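Local coordinates for MHC class I-like protein MILL2 (Mus musculus, PDB 6A97) that pairs with beta-2-microglobulin as an MHC class I-like, GPI-anchored surface protein and binds heparan sulfate proteoglycans on fibroblasts, at residues 232-236 and 262-266; 23-27 and 185-190. All blocks are in the same frame, centred on the assembly; numbering follows the deposited sequence.

Contact 1 of 2, residues 232-236 and 262-266; sequences TLVWL and ARVSI
Residues 232-236 and 262-266 face each other across the immunoglobulin C1-type beta sandwich of the alpha-3 domain, one strand from each sheet. Both backbones are extended; their axes run in nearly the same direction (19°, signed crossing angle -19°) and approach to 7.7 Å, with Leu233 set against Val264 (CA-CA 6.9 Å) and Trp235 against Ile266 (CA-CA 7.9 Å). Alternation sends the CB atoms of Leu233, Trp235, Ala262, Val264 and Ile266 into the gap, whereas Thr232, Val234 and Leu236 turn theirs away, the last two packing on beta-2-microglobulin. The apolar contacts are staggered: Leu233 (m, t) brings CD1 to 3.9 Å from Ala262 CB and CB to 3.6 Å from Val264 CG2, and Trp235 CD1 lies 3.8 Å from Val264 CG1. Leu233 and Trp235 also pack on Cys221, half of the Cys221-Cys278 disulfide; Trp235 is the core tryptophan beside the intersheet disulfide that marks immunoglobulin domains. Over the indole face, Ile266 (p, t) makes a CH-pi contact, CD1 3.8 Å from the five-membered ring centroid and 23° off its normal. The polar link lies at the ring edge: Trp235, with chi1 -88° and chi2 108°, donates from NE1 to Val264 O at 3.1 Å, with an N-H...O angle of 165°.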
loop_
_atom_site.group_PDB
_atom_site.type_symbol
_atom_site.label_atom_id
_atom_site.label_comp_id
_atom_site.label_asym_id
_atom_site.label_seq_id
_atom_site.Cartn_x
_atom_site.Cartn_y
_atom_site.Cartn_z
ATOM N N THR A 232 1.742 -0.596 -2.474
ATOM C CA THR A 232 1.558 -0.135 -1.108
ATOM C C THR A 232 2.842 -0.324 -0.324
ATOM O O THR A 232 3.521 -1.348 -0.454
ATOM C CB THR A 232 0.406 -0.877 -0.385
ATOM O OG1 THR A 232 0.719 -2.269 -0.281
ATOM C CG2 THR A 232 -0.905 -0.708 -1.131
ATOM N N LEU A 233 3.180 0.681 0.474
ATOM C CA LEU A 233 4.305 0.604 1.393
ATOM C C LEU A 233 3.784 0.781 2.806
ATOM O O LEU A 233 2.940 1.641 3.060
ATOM C CB LEU A 233 5.356 1.669 1.083
ATOM C CG LEU A 233 6.270 1.457 -0.121
ATOM C CD1 LEU A 233 7.101 2.702 -0.361
ATOM C CD2 LEU A 233 7.177 0.246 0.100
ATOM N N VAL A 234 4.277 -0.038 3.725
ATOM C CA VAL A 234 3.884 0.086 5.119
ATOM C C VAL A 234 5.111 -0.044 6.014
ATOM O O VAL A 234 5.951 -0.919 5.806
ATOM C CB VAL A 234 2.819 -0.971 5.516
ATOM C CG1 VAL A 234 3.266 -2.367 5.136
ATOM C CG2 VAL A 234 2.510 -0.894 7.006
ATOM N N TRP A 235 5.237 0.862 6.976
ATOM C CA TRP A 235 6.237 0.724 8.020
ATOM C C TRP A 235 5.636 -0.088 9.155
ATOM O O TRP A 235 4.523 0.192 9.608
ATOM C CB TRP A 235 6.710 2.088 8.520
ATOM C CG TRP A 235 7.858 2.646 7.742
ATOM C CD1 TRP A 235 7.827 3.692 6.864
ATOM C CD2 TRP A 235 9.213 2.177 7.761
ATOM N NE1 TRP A 235 9.078 3.909 6.343
ATOM C CE2 TRP A 235 9.948 2.991 6.877
ATOM C CE3 TRP A 235 9.874 1.147 8.437
ATOM C CZ2 TRP A 235 11.308 2.808 6.653
ATOM C CZ3 TRP A 235 11.228 0.967 8.213
ATOM C CH2 TRP A 235 11.930 1.794 7.332
ATOM N N LEU A 236 6.374 -1.098 9.607
ATOM C CA LEU A 236 5.892 -2.001 10.642
ATOM C C LEU A 236 6.758 -1.909 11.890
ATOM O O LEU A 236 7.982 -1.933 11.804
ATOM C CB LEU A 236 5.873 -3.446 10.129
ATOM C CG LEU A 236 4.962 -3.752 8.935
ATOM C CD1 LEU A 236 5.314 -5.103 8.328
ATOM C CD2 LEU A 236 3.510 -3.725 9.348
ATOM N N ALA A 262 8.226 4.586 -5.344
ATOM C CA ALA A 262 7.439 5.110 -4.233
ATOM C C ALA A 262 8.318 5.331 -3.007
ATOM O O ALA A 262 9.446 4.839 -2.940
ATOM C CB ALA A 262 6.289 4.172 -3.909
ATOM N N ARG A 263 7.796 6.065 -2.032
ATOM C CA ARG A 263 8.600 6.469 -0.886
ATOM C C ARG A 263 7.723 6.723 0.338
ATOM O O ARG A 263 6.653 7.322 0.226
ATOM C CB ARG A 263 9.410 7.719 -1.240
ATOM C CG ARG A 263 9.958 8.499 -0.061
ATOM C CD ARG A 263 10.732 9.721 -0.540
ATOM N NE ARG A 263 9.897 10.612 -1.342
ATOM C CZ ARG A 263 10.368 11.572 -2.134
ATOM N NH1 ARG A 263 11.675 11.771 -2.243
ATOM N NH2 ARG A 263 9.530 12.335 -2.821
ATOM N N VAL A 264 8.162 6.233 1.496
ATOM C CA VAL A 264 7.509 6.532 2.773
ATOM C C VAL A 264 8.574 6.696 3.843
ATOM O O VAL A 264 9.475 5.862 3.963
ATOM C CB VAL A 264 6.516 5.429 3.219
ATOM C CG1 VAL A 264 5.815 5.838 4.502
ATOM C CG2 VAL A 264 5.484 5.155 2.151
ATOM N N SER A 265 8.477 7.773 4.615
ATOM C CA SER A 265 9.420 8.015 5.698
ATOM C C SER A 265 8.726 8.093 7.051
ATOM O O SER A 265 7.545 8.426 7.132
ATOM C CB SER A 265 10.205 9.304 5.448
ATOM O OG SER A 265 11.078 9.151 4.343
ATOM N N ILE A 266 9.472 7.770 8.107
ATOM C CA ILE A 266 9.020 7.945 9.484
ATOM C C ILE A 266 10.175 8.460 10.325
ATOM O O ILE A 266 11.337 8.326 9.938
ATOM C CB ILE A 266 8.498 6.633 10.112
ATOM C CG1 ILE A 266 9.571 5.544 10.034
ATOM C CG2 ILE A 266 7.210 6.175 9.426
ATOM C CD1 ILE A 266 9.187 4.249 10.720
#

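Contact 2 of 2, residues 23-27 and 185-190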
loop_
_atom_site.group_PDB
_atom_site.type_symbol
_atom_site.label_atom_id
_atom_site.label_comp_id
_atom_site.label_asym_id
_atom_site.label_seq_id
_atom_site.Cartn_x
_atom_site.Cartn_y
_atom_site.Cartn_z
ATOM N N HIS A 23 -9.334 -3.125 -19.251
ATOM C CA HIS A 23 -8.406 -2.176 -19.853
ATOM C C HIS A 23 -9.061 -0.826 -20.104
ATOM O O HIS A 23 -10.280 -0.735 -20.251
ATOM C CB HIS A 23 -7.849 -2.733 -21.163
ATOM C CG HIS A 23 -7.112 -4.024 -21.002
ATOM N ND1 HIS A 23 -5.805 -4.084 -20.567
ATOM C CD2 HIS A 23 -7.497 -5.304 -21.216
ATOM C CE1 HIS A 23 -5.416 -5.346 -20.525
ATOM N NE2 HIS A 23 -6.425 -6.106 -20.914
ATOM N N THR A 24 -8.243 0.219 -20.159
ATOM C CA THR A 24 -8.749 1.571 -20.352
ATOM C C THR A 24 -7.986 2.322 -21.441
ATOM O O THR A 24 -6.758 2.246 -21.528
ATOM C CB THR A 24 -8.683 2.383 -19.044
ATOM O OG1 THR A 24 -9.325 1.651 -17.992
ATOM C CG2 THR A 24 -9.378 3.726 -19.207
ATOM N N LEU A 25 -8.733 3.033 -22.278
ATOM C CA LEU A 25 -8.159 3.951 -23.253
ATOM C C LEU A 25 -8.595 5.358 -22.882
ATOM O O LEU A 25 -9.786 5.614 -22.726
ATOM C CB LEU A 25 -8.607 3.603 -24.672
ATOM C CG LEU A 25 -8.354 4.653 -25.757
ATOM C CD1 LEU A 25 -6.874 4.984 -25.854
ATOM C CD2 LEU A 25 -8.885 4.185 -27.106
ATOM N N ARG A 26 -7.639 6.266 -22.723
ATOM C CA ARG A 26 -7.962 7.627 -22.310
ATOM C C ARG A 26 -7.246 8.666 -23.159
ATOM O O ARG A 26 -6.033 8.593 -23.356
ATOM C CB ARG A 26 -7.612 7.843 -20.836
ATOM C CG ARG A 26 -7.918 9.253 -20.335
ATOM C CD ARG A 26 -7.486 9.427 -18.882
ATOM N NE ARG A 26 -8.210 8.534 -17.979
ATOM C CZ ARG A 26 -9.318 8.869 -17.318
ATOM N NH1 ARG A 26 -9.903 7.989 -16.515
ATOM N NH2 ARG A 26 -9.839 10.081 -17.455
ATOM N N TYR A 27 -8.013 9.628 -23.657
ATOM C CA TYR A 27 -7.482 10.763 -24.396
ATOM C C TYR A 27 -7.486 11.973 -23.487
ATOM O O TYR A 27 -8.549 12.382 -23.020
ATOM C CB TYR A 27 -8.325 11.070 -25.638
ATOM C CG TYR A 27 -8.474 9.942 -26.633
ATOM C CD1 TYR A 27 -9.398 8.921 -26.424
ATOM C CD2 TYR A 27 -7.724 9.923 -27.808
ATOM C CE1 TYR A 27 -9.558 7.900 -27.343
ATOM C CE2 TYR A 27 -7.874 8.904 -28.736
ATOM C CZ TYR A 27 -8.791 7.896 -28.498
ATOM O OH TYR A 27 -8.948 6.878 -29.412
ATOM N N HIS A 185 -10.284 1.139 -31.394
ATOM C CA HIS A 185 -8.921 1.630 -31.213
ATOM C C HIS A 185 -8.214 0.903 -30.071
ATOM O O HIS A 185 -7.089 0.420 -30.230
ATOM C CB HIS A 185 -8.924 3.138 -30.949
ATOM C CG HIS A 185 -9.257 3.961 -32.155
ATOM N ND1 HIS A 185 -9.239 3.450 -33.434
ATOM C CD2 HIS A 185 -9.616 5.262 -32.273
ATOM C CE1 HIS A 185 -9.573 4.400 -34.290
ATOM N NE2 HIS A 185 -9.805 5.509 -33.613
ATOM N N LEU A 186 -8.883 0.828 -28.922
ATOM C CA LEU A 186 -8.328 0.161 -27.748
ATOM C C LEU A 186 -7.942 -1.277 -28.067
ATOM O O LEU A 186 -6.878 -1.745 -27.666
ATOM C CB LEU A 186 -9.327 0.190 -26.586
ATOM C CG LEU A 186 -8.936 -0.602 -25.335
ATOM C CD1 LEU A 186 -7.534 -0.231 -24.841
ATOM C CD2 LEU A 186 -9.969 -0.395 -24.221
ATOM N N GLN A 187 -8.809 -1.966 -28.799
ATOM C CA GLN A 187 -8.554 -3.349 -29.176
ATOM C C GLN A 187 -7.315 -3.451 -30.057
ATOM O O GLN A 187 -6.481 -4.337 -29.875
ATOM C CB GLN A 187 -9.764 -3.943 -29.899
ATOM C CG GLN A 187 -9.861 -5.449 -29.770
ATOM C CD GLN A 187 -9.816 -5.903 -28.324
ATOM O OE1 GLN A 187 -10.703 -5.583 -27.532
ATOM N NE2 GLN A 187 -8.776 -6.648 -27.970
ATOM N N ARG A 188 -7.199 -2.533 -31.010
ATOM C CA ARG A 188 -6.056 -2.518 -31.907
ATOM C C ARG A 188 -4.777 -2.193 -31.130
ATOM O O ARG A 188 -3.737 -2.805 -31.362
ATOM C CB ARG A 188 -6.283 -1.517 -33.041
ATOM C CG ARG A 188 -5.399 -1.736 -34.258
ATOM C CD ARG A 188 -5.704 -0.725 -35.358
ATOM N NE ARG A 188 -5.502 0.652 -34.912
ATOM C CZ ARG A 188 -6.486 1.514 -34.673
ATOM N NH1 ARG A 188 -7.748 1.146 -34.844
ATOM N NH2 ARG A 188 -6.208 2.747 -34.269
ATOM N N TYR A 189 -4.866 -1.250 -30.192
ATOM C CA TYR A 189 -3.724 -0.895 -29.347
ATOM C C TYR A 189 -3.267 -2.062 -28.473
ATOM O O TYR A 189 -2.070 -2.311 -28.334
ATOM C CB TYR A 189 -4.051 0.293 -28.439
ATOM C CG TYR A 189 -4.261 1.619 -29.135
ATOM C CD1 TYR A 189 -3.862 1.818 -30.450
ATOM C CD2 TYR A 189 -4.841 2.681 -28.459
ATOM C CE1 TYR A 189 -4.053 3.043 -31.079
ATOM C CE2 TYR A 189 -5.033 3.904 -29.072
ATOM C CZ TYR A 189 -4.638 4.084 -30.380
ATOM O OH TYR A 189 -4.838 5.312 -30.976
ATOM N N LEU A 190 -4.225 -2.759 -27.869
ATOM C CA LEU A 190 -3.916 -3.858 -26.957
ATOM C C LEU A 190 -3.177 -4.991 -27.658
ATOM O O LEU A 190 -2.317 -5.643 -27.064
ATOM C CB LEU A 190 -5.195 -4.391 -26.308
ATOM C CG LEU A 190 -5.773 -3.524 -25.190
ATOM C CD1 LEU A 190 -7.122 -4.060 -24.717
ATOM C CD2 LEU A 190 -4.784 -3.432 -24.034
HETATM O O HOH W 1 -7.144 6.583 -31.108
#
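Leu25 loses more surface to the contact than any other residue of strand segment 23-27 or helix segment 185-190. Leu25 CA lies 5.9 Å from Leu186 CA, and the two side chains meet at their bases, Leu25 CB to Leu186 CB at 4.0 Å. From there Leu25 spreads under the helix: CD2 comes within 3.8 Å of Leu186 N and 4.0 Å of His185 CB, while CD1 reaches the ring edge of Tyr189, 3.9 Å from CE2. Leu186 extends the other way along the strand, placing CD2 4.0 Å from His23 O, and also touches Leu121 on strand 113-121. The short strand segment and the helical turn cross at 113°, with axes 8.9 Å apart, so the strand passes across the helix, with His23 near Leu190 and Tyr27 near His185. Such helix-on-sheet packing builds the alpha-1/alpha-2 platform of the MHC class I fold, here seating the alpha-2 helix 171-193 on the alpha-1 strand 23-31. Towards the start of the strand, His23 offers a ring face to Leu190, whose CD2 sits 3.9 Å from the ring centroid in a CH-pi contact, 21° off the normal; the same imidazole is held through ND1 by a hydrogen bond to Asp49. At Tyr27 the contact becomes more polar. Tyr27 OH approaches the edge of the His185 ring, 3.4 Å from CD2, and a water lying 2.5 Å from Tyr27 OH donates a hydrogen bond to Tyr189 OH at 2.6 Å. His185 is itself fixed within the helix, its ND1 accepting a hydrogen bond from Arg188 NH1 at 3.1 Å.

From the N terminus, strand 23-27 opens contact 2 almost at once, and the chain runs through the rest of alpha-1 and most of alpha-2 before segment 185-190, on helix 171-193, closes it, 158 residues on. This long loop joins the beginning of the platform to its last helix. The chain then enters the alpha-3 domain, where contact 1 closes a much shorter loop between the two sheets of the sandwich, with 25 residues between its segments. The loops therefore follow in series, neither nesting nor crossing. The centres of the two contacts lie about 33 Å apart, on opposite sides of the chain's centre, and their nearest atoms are about 19 Å apart, so they do not touch.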